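Local coordinates for protein aspartate semialdehyde dehydrogenase (Francisella tularensis subsp. tularensis, PDB 4WOJ) that probably catalyses the NADPH-dependent reductive dephosphorylation of L-aspartyl-4-phosphate to L-aspartate-semialdehyde, an early step toward lysine, methionine and threonine, at residues Lys90-Gly95 / Lys133-Gly138; Leu37-Ser42 / Ser70-Leu75; Asp62-Asp67 / Gly81-Glu86; Leu107-Asp112 / Leu251-Asp256; Ser30-Cys35 / Val364-Lys369. All coordinates share one frame; numbering follows the deposited sequence.

Contact 1 (Lys90-Gly95 / Lys133-Gly138)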
# COMPACT_ATOMS: atom_id res chain seq x y z
N LYS B 90 -27.83 -18.29 22.43
CA LYS B 90 -28.23 -18.85 23.74
C LYS B 90 -28.95 -17.84 24.64
O LYS B 90 -29.89 -18.20 25.35
CB LYS B 90 -27.02 -19.37 24.51
CG LYS B 90 -26.39 -20.63 23.95
CD LYS B 90 -25.29 -21.14 24.87
CE LYS B 90 -24.22 -21.96 24.15
NZ LYS B 90 -24.72 -22.88 23.08
N LEU B 91 -28.48 -16.60 24.62
CA LEU B 91 -29.11 -15.52 25.37
C LEU B 91 -30.50 -15.18 24.86
O LEU B 91 -31.41 -14.98 25.65
CB LEU B 91 -28.25 -14.25 25.35
CG LEU B 91 -26.93 -14.36 26.11
CD1 LEU B 91 -26.00 -13.21 25.74
CD2 LEU B 91 -27.17 -14.39 27.62
N ARG B 92 -30.66 -15.08 23.55
CA ARG B 92 -31.99 -14.73 23.01
C ARG B 92 -32.94 -15.92 23.21
O ARG B 92 -34.07 -15.76 23.63
CB ARG B 92 -31.94 -14.31 21.54
CG ARG B 92 -31.13 -13.05 21.24
CD ARG B 92 -31.77 -11.78 21.79
NE ARG B 92 -30.95 -10.61 21.46
CZ ARG B 92 -30.78 -9.54 22.23
NH1 ARG B 92 -31.38 -9.45 23.42
NH2 ARG B 92 -30.00 -8.54 21.83
N GLU B 93 -32.42 -17.12 22.92
CA GLU B 93 -33.10 -18.40 23.22
C GLU B 93 -33.51 -18.53 24.68
O GLU B 93 -34.52 -19.16 24.99
CB GLU B 93 -32.18 -19.59 22.88
CG GLU B 93 -32.09 -19.96 21.40
CD GLU B 93 -31.13 -21.12 21.16
OE1 GLU B 93 -30.43 -21.52 22.13
OE2 GLU B 93 -31.07 -21.64 20.02
N ALA B 94 -32.71 -17.96 25.57
CA ALA B 94 -33.00 -17.94 27.01
C ALA B 94 -33.78 -16.70 27.46
O ALA B 94 -33.73 -16.36 28.63
CB ALA B 94 -31.71 -18.08 27.81
N GLY B 95 -34.47 -16.03 26.53
CA GLY B 95 -35.39 -14.92 26.84
C GLY B 95 -34.82 -13.49 26.94
O GLY B 95 -35.58 -12.52 26.83
N LYS B 133 -35.49 -2.51 18.71
CA LYS B 133 -34.32 -3.26 18.22
C LYS B 133 -33.22 -3.24 19.25
O LYS B 133 -33.04 -2.28 19.98
CB LYS B 133 -33.83 -2.70 16.90
CG LYS B 133 -34.55 -3.29 15.70
CD LYS B 133 -34.55 -2.28 14.60
CE LYS B 133 -34.79 -2.93 13.26
NZ LYS B 133 -34.58 -1.96 12.16
N LYS B 134 -32.51 -4.36 19.33
CA LYS B 134 -31.56 -4.58 20.42
C LYS B 134 -30.12 -4.91 19.99
O LYS B 134 -29.23 -5.09 20.87
CB LYS B 134 -32.07 -5.70 21.34
CG LYS B 134 -33.52 -5.60 21.74
CD LYS B 134 -33.76 -4.55 22.80
CE LYS B 134 -35.16 -3.97 22.72
NZ LYS B 134 -35.27 -2.63 23.36
N ASP B 135 -29.87 -5.05 18.69
CA ASP B 135 -28.54 -5.48 18.21
C ASP B 135 -27.83 -4.41 17.39
O ASP B 135 -28.26 -4.02 16.31
CB ASP B 135 -28.64 -6.76 17.37
CG ASP B 135 -28.92 -8.00 18.22
OD1 ASP B 135 -28.43 -8.06 19.39
OD2 ASP B 135 -29.59 -8.93 17.72
N PHE B 136 -26.70 -3.97 17.93
CA PHE B 136 -25.95 -2.84 17.39
C PHE B 136 -24.50 -3.22 17.20
O PHE B 136 -23.77 -3.45 18.17
CB PHE B 136 -26.11 -1.63 18.30
CG PHE B 136 -27.54 -1.14 18.38
CD1 PHE B 136 -28.44 -1.75 19.23
CD2 PHE B 136 -27.98 -0.11 17.59
CE1 PHE B 136 -29.75 -1.35 19.29
CE2 PHE B 136 -29.29 0.31 17.64
CZ PHE B 136 -30.18 -0.31 18.50
N ILE B 137 -24.10 -3.30 15.94
CA ILE B 137 -22.84 -3.90 15.54
C ILE B 137 -21.92 -2.90 14.84
O ILE B 137 -22.37 -2.12 13.99
CB ILE B 137 -23.06 -5.07 14.59
CG1 ILE B 137 -24.32 -5.86 14.95
CG2 ILE B 137 -21.86 -5.97 14.61
CD1 ILE B 137 -24.32 -6.47 16.34
N GLY B 138 -20.65 -2.90 15.24
CA GLY B 138 -19.64 -2.03 14.64
C GLY B 138 -19.31 -2.58 13.27
O GLY B 138 -19.31 -3.81 13.08
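Asp135 OD1 is gripped by two side chains of helix 81-93: Arg92 NH2 forms a salt bridge to it at 2.9 Å, and His88, one turn earlier, donates its NE2 hydrogen to the same oxygen. The arginine bond is fairly straight, with an N-H...O angle of 159°. OD1 lies in the guanidinium plane, at its edge; the guanidinium and carboxylate planes are 47° apart, and NH2 meets OD1 from above the carboxylate plane. Arg92 reaches the aspartate through a bend at chi2 (-68°), beyond which the chain runs out toward it, the two side chains coming from opposite directions. The guanidinium has other partners as well: NH1 is bound by the backbone carbonyls of Trp96 and Gly98, which together with the salt bridge should fix its rotation. Lys134 contributes its CB, 3.5 Å from Arg92 NH2 and oblique to the guanidinium, while the rest of the lysine chain turns away from the helix. Just beyond Arg92 the helix ends in a Schellman motif with Gly95 at the C-prime position. The salt bridge runs beside Trp100 of strand 99-102, on which both side chains pack, while strand 135-138 bonds through its backbone to strand 99-102 on one side and to strand 113-116 on the other, within the parallel sheet of the nucleotide-binding domain.

Contact 2 (Leu37-Ser42 / Ser70-Leu75)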
# COMPACT_ATOMS: atom_id res chain seq x y z
N LEU B 37 -23.52 0.56 36.03
CA LEU B 37 -22.94 -0.43 36.95
C LEU B 37 -22.13 -1.46 36.16
O LEU B 37 -22.65 -2.48 35.72
CB LEU B 37 -24.05 -1.10 37.80
CG LEU B 37 -24.97 -0.13 38.56
CD1 LEU B 37 -26.09 -0.83 39.32
CD2 LEU B 37 -24.14 0.73 39.51
N PRO B 38 -20.84 -1.19 35.97
CA PRO B 38 -20.11 -2.10 35.12
C PRO B 38 -19.92 -3.46 35.75
O PRO B 38 -19.84 -3.58 36.96
CB PRO B 38 -18.76 -1.41 34.94
CG PRO B 38 -18.98 -0.01 35.35
CD PRO B 38 -20.00 -0.10 36.44
N THR B 39 -19.86 -4.48 34.91
CA THR B 39 -19.45 -5.81 35.31
C THR B 39 -18.53 -6.35 34.24
O THR B 39 -18.81 -6.22 33.06
CB THR B 39 -20.67 -6.72 35.50
OG1 THR B 39 -21.48 -6.19 36.56
CG2 THR B 39 -20.26 -8.13 35.83
N PHE B 40 -17.45 -6.97 34.66
CA PHE B 40 -16.39 -7.35 33.76
C PHE B 40 -16.30 -8.85 33.64
O PHE B 40 -15.96 -9.54 34.60
CB PHE B 40 -15.07 -6.72 34.23
CG PHE B 40 -15.00 -5.26 33.94
CD1 PHE B 40 -14.66 -4.82 32.66
CD2 PHE B 40 -15.39 -4.32 34.88
CE1 PHE B 40 -14.64 -3.47 32.36
CE2 PHE B 40 -15.39 -2.97 34.57
CZ PHE B 40 -15.01 -2.56 33.31
N PHE B 41 -16.57 -9.34 32.43
CA PHE B 41 -16.63 -10.77 32.17
C PHE B 41 -15.34 -11.32 31.63
O PHE B 41 -14.54 -10.62 31.01
CB PHE B 41 -17.74 -11.09 31.20
CG PHE B 41 -19.08 -10.96 31.81
CD1 PHE B 41 -19.77 -9.77 31.73
CD2 PHE B 41 -19.65 -12.02 32.50
CE1 PHE B 41 -21.03 -9.65 32.29
CE2 PHE B 41 -20.90 -11.91 33.07
CZ PHE B 41 -21.59 -10.72 32.97
N SER B 42 -15.14 -12.60 31.90
CA SER B 42 -13.85 -13.19 31.65
C SER B 42 -14.01 -14.65 31.34
O SER B 42 -15.06 -15.26 31.57
CB SER B 42 -12.93 -12.99 32.85
OG SER B 42 -11.58 -12.98 32.44
N SER B 70 -27.24 -12.74 31.60
CA SER B 70 -28.67 -12.40 31.54
C SER B 70 -29.12 -11.23 32.40
O SER B 70 -30.08 -10.53 32.07
CB SER B 70 -29.51 -13.61 31.96
OG SER B 70 -29.28 -14.71 31.10
N SER B 71 -28.45 -11.00 33.52
CA SER B 71 -28.83 -9.91 34.42
C SER B 71 -28.37 -8.52 33.93
O SER B 71 -28.93 -7.52 34.36
CB SER B 71 -28.25 -10.15 35.81
OG SER B 71 -26.90 -10.56 35.66
N MET B 72 -27.36 -8.48 33.05
CA MET B 72 -26.92 -7.20 32.46
C MET B 72 -28.02 -6.65 31.54
O MET B 72 -28.67 -7.38 30.82
CB MET B 72 -25.62 -7.36 31.67
CG MET B 72 -24.42 -7.89 32.45
SD MET B 72 -23.77 -6.74 33.68
CE MET B 72 -24.55 -7.44 35.13
N ASP B 73 -28.23 -5.34 31.63
CA ASP B 73 -29.12 -4.62 30.75
C ASP B 73 -28.55 -4.47 29.33
O ASP B 73 -29.29 -4.37 28.33
CB ASP B 73 -29.38 -3.24 31.34
CG ASP B 73 -30.18 -3.31 32.60
OD1 ASP B 73 -31.39 -3.62 32.49
OD2 ASP B 73 -29.61 -3.10 33.72
N ILE B 74 -27.22 -4.46 29.29
CA ILE B 74 -26.45 -4.22 28.10
C ILE B 74 -25.15 -4.99 28.20
O ILE B 74 -24.45 -4.93 29.21
CB ILE B 74 -26.10 -2.72 27.93
CG1 ILE B 74 -27.37 -1.85 27.86
CG2 ILE B 74 -25.24 -2.50 26.68
CD1 ILE B 74 -27.08 -0.37 27.63
N LEU B 75 -24.80 -5.68 27.12
CA LEU B 75 -23.51 -6.36 27.03
C LEU B 75 -22.74 -5.81 25.85
O LEU B 75 -23.32 -5.50 24.81
CB LEU B 75 -23.71 -7.86 26.86
CG LEU B 75 -24.44 -8.56 28.02
CD1 LEU B 75 -24.85 -9.95 27.59
CD2 LEU B 75 -23.55 -8.61 29.26
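Met72 touches Thr39 and Phe41 through different atoms, and no hydrogen bond crosses between the two segments. The sulfur contacts come first. Met72 SD lies 3.6 Å from Thr39 CB, and its terminal CE comes equally close to Thr39 OG1. The same sulfur stands 5.5 Å from the centroid of the Phe41 ring, 80° off the ring normal, which makes this a Met-aromatic contact at the ring edge. Bends at chi2 (-69°) and chi3 (99°) fold the methionine back so that thioether and methyl lie against the threonine. Apolar packing supplies the rest: Met72 CG meets Phe41 CE1 at 3.8 Å, close to the ring plane, and Leu75 CD2 approaches that CE1 obliquely at 4.1 Å. Phe41 and Leu75 also pack on Leu69 of helix 66-70. Met72, in the loop leading into strand 74-77, and Leu75 within it meet strand 36-42 with strand 8-13 between, an arrangement typical of the hydrophobic layer between sheet and helices in a Rossmann-type fold.

Contact 3 (Asp62-Asp67 / Gly81-Glu86)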
# COMPACT_ATOMS: atom_id res chain seq x y z
N ASP B 62 -18.16 -14.89 34.80
CA ASP B 62 -17.89 -15.88 33.74
C ASP B 62 -18.53 -15.48 32.40
O ASP B 62 -19.75 -15.28 32.31
CB ASP B 62 -18.41 -17.26 34.21
CG ASP B 62 -18.13 -18.41 33.22
OD1 ASP B 62 -17.41 -18.25 32.20
OD2 ASP B 62 -18.64 -19.51 33.51
N ALA B 63 -17.69 -15.36 31.37
CA ALA B 63 -18.13 -14.97 30.02
C ALA B 63 -19.18 -15.93 29.48
O ALA B 63 -20.14 -15.51 28.85
CB ALA B 63 -16.94 -14.90 29.08
N TYR B 64 -18.99 -17.21 29.76
CA TYR B 64 -19.86 -18.28 29.26
C TYR B 64 -21.03 -18.61 30.18
O TYR B 64 -21.91 -19.40 29.81
CB TYR B 64 -19.03 -19.53 28.96
CG TYR B 64 -18.09 -19.29 27.81
CD1 TYR B 64 -18.55 -19.33 26.49
CD2 TYR B 64 -16.76 -18.97 28.03
CE1 TYR B 64 -17.69 -19.07 25.43
CE2 TYR B 64 -15.90 -18.72 26.99
CZ TYR B 64 -16.36 -18.77 25.69
OH TYR B 64 -15.48 -18.51 24.66
N SER B 65 -21.06 -18.03 31.37
CA SER B 65 -22.22 -18.25 32.23
C SER B 65 -23.37 -17.45 31.67
O SER B 65 -23.32 -16.22 31.64
CB SER B 65 -21.98 -17.84 33.67
OG SER B 65 -23.23 -17.60 34.31
N ILE B 66 -24.41 -18.17 31.29
CA ILE B 66 -25.61 -17.59 30.67
C ILE B 66 -26.51 -16.87 31.68
O ILE B 66 -27.32 -16.02 31.31
CB ILE B 66 -26.43 -18.68 29.96
CG1 ILE B 66 -25.59 -19.35 28.87
CG2 ILE B 66 -27.72 -18.10 29.38
CD1 ILE B 66 -25.10 -18.42 27.78
N ASP B 67 -26.39 -17.24 32.95
CA ASP B 67 -27.23 -16.63 33.98
C ASP B 67 -26.72 -15.25 34.31
O ASP B 67 -27.48 -14.31 34.40
CB ASP B 67 -27.27 -17.49 35.26
CG ASP B 67 -28.40 -18.50 35.26
OD1 ASP B 67 -28.67 -19.10 34.19
OD2 ASP B 67 -29.00 -18.71 36.33
N GLY B 81 -16.17 -13.24 16.82
CA GLY B 81 -17.28 -13.95 16.22
C GLY B 81 -17.47 -15.37 16.72
O GLY B 81 -18.61 -15.85 16.79
N GLU B 82 -16.39 -16.06 17.09
CA GLU B 82 -16.53 -17.42 17.69
C GLU B 82 -17.35 -17.34 18.97
O GLU B 82 -18.16 -18.21 19.27
CB GLU B 82 -15.19 -18.10 18.00
CG GLU B 82 -14.35 -18.45 16.77
CD GLU B 82 -13.50 -19.71 16.99
OE1 GLU B 82 -12.38 -19.58 17.55
OE2 GLU B 82 -13.94 -20.82 16.60
N TYR B 83 -17.14 -16.26 19.71
CA TYR B 83 -17.82 -16.04 20.98
C TYR B 83 -19.22 -15.56 20.76
O TYR B 83 -20.13 -15.96 21.46
CB TYR B 83 -17.05 -15.02 21.83
CG TYR B 83 -17.72 -14.72 23.17
CD1 TYR B 83 -17.46 -15.49 24.29
CD2 TYR B 83 -18.59 -13.64 23.32
CE1 TYR B 83 -18.05 -15.20 25.51
CE2 TYR B 83 -19.19 -13.35 24.53
CZ TYR B 83 -18.92 -14.13 25.62
OH TYR B 83 -19.50 -13.84 26.84
N THR B 84 -19.40 -14.68 19.81
CA THR B 84 -20.75 -14.22 19.50
C THR B 84 -21.57 -15.40 19.02
O THR B 84 -22.75 -15.50 19.30
CB THR B 84 -20.75 -13.13 18.43
OG1 THR B 84 -19.90 -12.06 18.85
CG2 THR B 84 -22.16 -12.60 18.20
N LYS B 85 -20.91 -16.28 18.28
CA LYS B 85 -21.56 -17.47 17.75
C LYS B 85 -21.97 -18.46 18.80
O LYS B 85 -23.05 -19.04 18.74
CB LYS B 85 -20.66 -18.15 16.74
CG LYS B 85 -21.13 -17.87 15.33
CD LYS B 85 -20.47 -18.83 14.36
CE LYS B 85 -19.41 -18.11 13.54
NZ LYS B 85 -18.15 -18.91 13.45
N GLU B 86 -21.11 -18.66 19.78
CA GLU B 86 -21.43 -19.56 20.86
C GLU B 86 -22.61 -19.02 21.65
O GLU B 86 -23.50 -19.75 22.05
CB GLU B 86 -20.21 -19.68 21.78
CG GLU B 86 -20.46 -20.32 23.14
CD GLU B 86 -19.96 -21.74 23.20
OE1 GLU B 86 -18.86 -22.00 22.66
OE2 GLU B 86 -20.67 -22.60 23.78
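Tyr83 reaches from helix 81-93 to the 62-67 segment. CB makes no contact there, but with CG anti to the backbone N (chi1 179°) the ring is carried out toward Ala63 and Tyr64. CD1 is the first ring atom to touch, 3.6 Å from Tyr64 OH, which lies near the plane of the Tyr83 ring at its edge. CE1 follows: it sits above one face of the Tyr64 ring, offset toward the rim, and also packs against Ala63 CB at 3.8 Å. The two rings form an offset edge-to-face pair, with centroids 5.3 Å apart and planes at 66°, the edge of Tyr83 directed at the face of Tyr64. In the Rossmann-type domain this joins the first turns of helix 81-93 to the connection between strand 61-62, at the sheet edge, and helix 66-70. Tyr83 CZ nears Ala63 O (3.7 Å), and at the tip Tyr83 OH donates a hydrogen bond of 2.7 Å to Ala63 O, coming from above the carbonyl plane. Within the connection, Asp62 OD1 accepts from Tyr64 N in an Asx turn, and Ser65 caps helix 66-70 by bonding Gln68 N. One helical turn beyond Tyr83, Glu86 lays its CG against the edge of the Tyr64 ring, 3.8 Å from CE1, with its carboxylate plane nearly perpendicular to that ring.

Contact 4 (Leu107-Asp112 / Leu251-Asp256)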
# COMPACT_ATOMS: atom_id res chain seq x y z
N LEU B 107 -23.07 -10.66 13.18
CA LEU B 107 -24.43 -10.17 13.09
C LEU B 107 -24.64 -8.98 12.16
O LEU B 107 -25.76 -8.52 12.05
CB LEU B 107 -24.92 -9.81 14.51
CG LEU B 107 -24.96 -11.00 15.48
CD1 LEU B 107 -25.11 -10.57 16.94
CD2 LEU B 107 -26.07 -11.98 15.09
N ARG B 108 -23.58 -8.50 11.49
CA ARG B 108 -23.64 -7.22 10.75
C ARG B 108 -24.79 -7.04 9.80
O ARG B 108 -25.32 -5.92 9.70
CB ARG B 108 -22.37 -6.97 9.95
CG ARG B 108 -21.29 -6.36 10.82
CD ARG B 108 -20.10 -5.90 10.02
NE ARG B 108 -19.01 -5.80 10.97
CZ ARG B 108 -17.76 -6.11 10.72
NH1 ARG B 108 -17.36 -6.53 9.52
NH2 ARG B 108 -16.89 -5.98 11.71
N LEU B 109 -25.17 -8.12 9.12
CA LEU B 109 -26.13 -8.02 8.01
C LEU B 109 -27.52 -8.63 8.26
O LEU B 109 -28.32 -8.69 7.35
CB LEU B 109 -25.50 -8.57 6.69
CG LEU B 109 -24.06 -8.06 6.45
CD1 LEU B 109 -23.40 -8.73 5.27
CD2 LEU B 109 -24.00 -6.53 6.31
N ASP B 110 -27.82 -9.04 9.50
CA ASP B 110 -29.19 -9.45 9.84
C ASP B 110 -30.10 -8.25 9.74
O ASP B 110 -29.69 -7.14 10.04
CB ASP B 110 -29.26 -10.03 11.27
CG ASP B 110 -30.68 -10.52 11.67
OD1 ASP B 110 -31.69 -10.11 11.05
OD2 ASP B 110 -30.80 -11.31 12.64
N LYS B 111 -31.35 -8.47 9.36
CA LYS B 111 -32.33 -7.37 9.29
C LYS B 111 -32.53 -6.74 10.68
O LYS B 111 -32.75 -5.53 10.81
CB LYS B 111 -33.66 -7.85 8.69
N ASP B 112 -32.45 -7.56 11.72
CA ASP B 112 -32.60 -7.08 13.10
C ASP B 112 -31.43 -6.21 13.58
O ASP B 112 -31.63 -5.36 14.44
CB ASP B 112 -32.82 -8.27 14.05
CG ASP B 112 -34.16 -8.97 13.80
OD1 ASP B 112 -35.11 -8.30 13.29
OD2 ASP B 112 -34.24 -10.19 14.09
N LEU B 251 -21.38 -0.22 3.86
CA LEU B 251 -21.56 1.20 3.53
C LEU B 251 -23.01 1.49 3.18
O LEU B 251 -23.61 2.45 3.67
CB LEU B 251 -20.66 1.64 2.36
CG LEU B 251 -20.87 3.10 1.90
CD1 LEU B 251 -20.37 4.05 2.98
CD2 LEU B 251 -20.20 3.40 0.59
N ASN B 252 -23.60 0.66 2.33
CA ASN B 252 -25.01 0.86 1.94
C ASN B 252 -25.99 0.59 3.10
O ASN B 252 -26.98 1.29 3.26
CB ASN B 252 -25.32 0.10 0.66
CG ASN B 252 -24.65 0.76 -0.54
OD1 ASN B 252 -25.10 1.81 -1.00
ND2 ASN B 252 -23.52 0.22 -0.98
N LYS B 253 -25.65 -0.36 3.95
CA LYS B 253 -26.46 -0.56 5.16
C LYS B 253 -26.35 0.66 6.09
O LYS B 253 -27.35 1.10 6.64
CB LYS B 253 -26.10 -1.86 5.88
CG LYS B 253 -26.93 -2.05 7.14
CD LYS B 253 -27.03 -3.51 7.59
CE LYS B 253 -28.17 -3.65 8.58
NZ LYS B 253 -28.26 -5.02 9.16
N ILE B 254 -25.16 1.21 6.25
CA ILE B 254 -24.98 2.35 7.16
C ILE B 254 -25.72 3.56 6.66
O ILE B 254 -26.33 4.29 7.43
CB ILE B 254 -23.50 2.73 7.34
CG1 ILE B 254 -22.74 1.64 8.10
CG2 ILE B 254 -23.37 4.04 8.11
CD1 ILE B 254 -21.25 1.86 8.17
N LEU B 255 -25.61 3.81 5.37
CA LEU B 255 -26.31 4.98 4.76
C LEU B 255 -27.79 4.68 4.45
O LEU B 255 -28.53 5.60 4.13
CB LEU B 255 -25.60 5.42 3.48
CG LEU B 255 -24.16 5.88 3.65
CD1 LEU B 255 -23.42 5.88 2.33
CD2 LEU B 255 -24.10 7.26 4.28
N ASP B 256 -28.18 3.40 4.53
CA ASP B 256 -29.47 2.88 4.04
C ASP B 256 -29.83 3.56 2.75
O ASP B 256 -30.74 4.36 2.69
CB ASP B 256 -30.66 3.05 5.01
CG ASP B 256 -31.98 2.40 4.43
OD1 ASP B 256 -31.87 1.45 3.60
OD2 ASP B 256 -33.11 2.83 4.78
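Lys253 NZ is the tight point of this contact, reaching into a curve of backbone carbonyls. It donates a hydrogen bond of 3.1 Å to Arg108 O, tilted 24° from the carbonyl plane, and stands 2.7 Å from Asp110 O. A further hydrogen bond goes to Ser113 O. An extended chain, its first torsion (179°) setting CG opposite the main-chain nitrogen, carries the ammonium from helix 242-255 to these oxygens. The exposed side is looser: Leu109 CD2 comes only to 4.5 Å from Lys253 CD, and Asp110 leaves the backbone away from the helix; its OD1 accepts from Asp112 N in an Asx turn. Arg108 bonds Gly138 O through NE, and its NH1 forms a salt bridge with Glu250 of the same helix 242-255. Its side chain lies about 7 Å from that of Cys141, the predicted acyl-thioester residue. The lysine ties a type I turn of the nucleotide-binding domain to the dimerisation domain, an interdomain junction whose Arg108 end approaches the predicted active site.

Contact 5 (Ser30-Cys35 / Val364-Lys369)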
# COMPACT_ATOMS: atom_id res chain seq x y z
N SER B 30 -13.38 9.68 29.00
CA SER B 30 -14.69 10.32 28.72
C SER B 30 -15.65 10.25 29.89
O SER B 30 -16.77 10.72 29.79
CB SER B 30 -15.39 9.63 27.54
OG SER B 30 -14.59 9.56 26.40
N LYS B 31 -15.22 9.65 31.01
CA LYS B 31 -16.08 9.44 32.20
C LYS B 31 -17.33 8.64 31.83
O LYS B 31 -18.41 8.86 32.37
CB LYS B 31 -16.52 10.78 32.81
CG LYS B 31 -15.45 11.84 32.94
CD LYS B 31 -16.11 13.21 33.07
CE LYS B 31 -15.33 14.17 33.95
NZ LYS B 31 -15.50 13.80 35.38
N ASP B 32 -17.18 7.69 30.91
CA ASP B 32 -18.31 6.86 30.50
C ASP B 32 -18.75 5.78 31.50
O ASP B 32 -19.80 5.19 31.34
CB ASP B 32 -18.04 6.25 29.13
CG ASP B 32 -18.14 7.26 28.00
OD1 ASP B 32 -18.88 8.27 28.12
OD2 ASP B 32 -17.47 7.03 26.99
N PHE B 33 -17.97 5.53 32.55
CA PHE B 33 -18.45 4.68 33.65
C PHE B 33 -19.38 5.39 34.64
O PHE B 33 -20.06 4.75 35.43
CB PHE B 33 -17.29 4.00 34.39
CG PHE B 33 -16.55 3.01 33.53
CD1 PHE B 33 -17.14 1.82 33.17
CD2 PHE B 33 -15.28 3.28 33.06
CE1 PHE B 33 -16.48 0.92 32.35
CE2 PHE B 33 -14.61 2.38 32.25
CZ PHE B 33 -15.21 1.19 31.89
N ASP B 34 -19.44 6.72 34.58
CA ASP B 34 -20.14 7.50 35.61
C ASP B 34 -21.55 7.05 35.96
O ASP B 34 -21.91 7.04 37.15
CB ASP B 34 -20.11 9.00 35.30
CG ASP B 34 -18.74 9.62 35.56
OD1 ASP B 34 -17.75 8.88 35.63
OD2 ASP B 34 -18.64 10.84 35.67
N CYS B 35 -22.36 6.66 34.98
CA CYS B 35 -23.78 6.41 35.27
C CYS B 35 -24.26 5.03 34.92
O CYS B 35 -25.38 4.84 34.44
CB CYS B 35 -24.64 7.45 34.56
SG CYS B 35 -24.20 9.11 35.08
N VAL B 364 -22.20 4.38 20.74
CA VAL B 364 -23.55 3.86 20.66
C VAL B 364 -24.03 3.42 22.04
O VAL B 364 -25.20 3.59 22.39
CB VAL B 364 -23.70 2.76 19.61
CG1 VAL B 364 -23.08 1.44 20.03
CG2 VAL B 364 -25.18 2.62 19.23
N LEU B 365 -23.11 2.92 22.85
CA LEU B 365 -23.40 2.67 24.26
C LEU B 365 -24.01 3.90 24.91
O LEU B 365 -25.01 3.79 25.61
CB LEU B 365 -22.12 2.30 25.01
CG LEU B 365 -22.27 2.11 26.51
CD1 LEU B 365 -23.26 1.00 26.85
CD2 LEU B 365 -20.92 1.82 27.17
N ASN B 366 -23.41 5.06 24.64
CA ASN B 366 -23.89 6.33 25.17
C ASN B 366 -25.26 6.74 24.72
O ASN B 366 -26.00 7.37 25.48
CB ASN B 366 -22.92 7.44 24.84
CG ASN B 366 -21.70 7.42 25.73
OD1 ASN B 366 -21.71 6.83 26.79
ND2 ASN B 366 -20.63 8.02 25.27
N ILE B 367 -25.58 6.41 23.48
CA ILE B 367 -26.90 6.70 22.91
C ILE B 367 -27.94 5.80 23.56
O ILE B 367 -29.00 6.24 23.92
CB ILE B 367 -26.88 6.49 21.39
CG1 ILE B 367 -25.98 7.56 20.74
CG2 ILE B 367 -28.27 6.61 20.78
CD1 ILE B 367 -25.57 7.22 19.31
N ILE B 368 -27.60 4.54 23.77
CA ILE B 368 -28.47 3.63 24.48
C ILE B 368 -28.63 4.00 25.98
O ILE B 368 -29.72 3.92 26.51
CB ILE B 368 -27.95 2.20 24.29
CG1 ILE B 368 -28.17 1.79 22.83
CG2 ILE B 368 -28.66 1.23 25.23
CD1 ILE B 368 -27.21 0.75 22.30
N LYS B 369 -27.57 4.39 26.67
CA LYS B 369 -27.75 4.66 28.09
C LYS B 369 -28.55 5.95 28.32
O LYS B 369 -29.12 6.13 29.39
CB LYS B 369 -26.45 4.57 28.88
CG LYS B 369 -25.39 5.62 28.66
CD LYS B 369 -24.25 5.23 29.61
CE LYS B 369 -22.91 5.85 29.26
NZ LYS B 369 -22.78 7.25 29.72
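Asp32 meets Asn366 of helix 354-369 just after Lys31, which takes positive phi, closes the Schellman motif of the preceding helix and opens a type I turn that runs to Asp34. Asp32, inside this turn, carries the contact. Its OD1 accepts a weak hydrogen bond from Asn366 ND2 at 3.4 Å, with an N-H...O angle of 143°; the amide oxygen, Asn366 OD1, lies equally near Asp32 OD1, consistent with a weak bond. The carboxylate and amide planes are 68° apart, and the two side chains cross at about a right angle. The stronger hold on Asp32 is a salt bridge from OD2 to Arg362, one turn earlier in the same helix. Lys369 brings its CE to 3.8 Å from Asp32 O, while its NZ remains 4.3 Å from Asp32 OD1, beyond a salt bridge but probably still a favourable charge pairing. Phe33 turns the other way and packs on Pro38 and Phe40 of the following strand. The arrangement places the C-terminal helix of the chain against the turn linking the first helix and second strand of the Rossmann-type domain, with Leu365 and Ile368 packed on its parallel sheet.

Overall arrangement
From the N terminus, contact 5 opens first, at 30-35, and closes last, at 364-369, so its loop encloses the other four and returns the C-terminal helix to the nucleotide-binding domain. Contact 2 opens at 37-42, and contact 3 at 62-67 before contact 2 closes at 70-75; the two therefore cross, and Phe41 and Ser42 meet Asp62 and Ala63 directly. Contact 3 closes at 81-86 on the helix from which contact 1 starts. Contact 4 opens at 107-112; contact 1 closes at 133-138 and contact 4 only at 251-256, so they cross, Ile137 packing on Leu107. Contacts 1 to 3 tie strands, helices and connections of one domain together; contact 4 reaches the dimerisation domain.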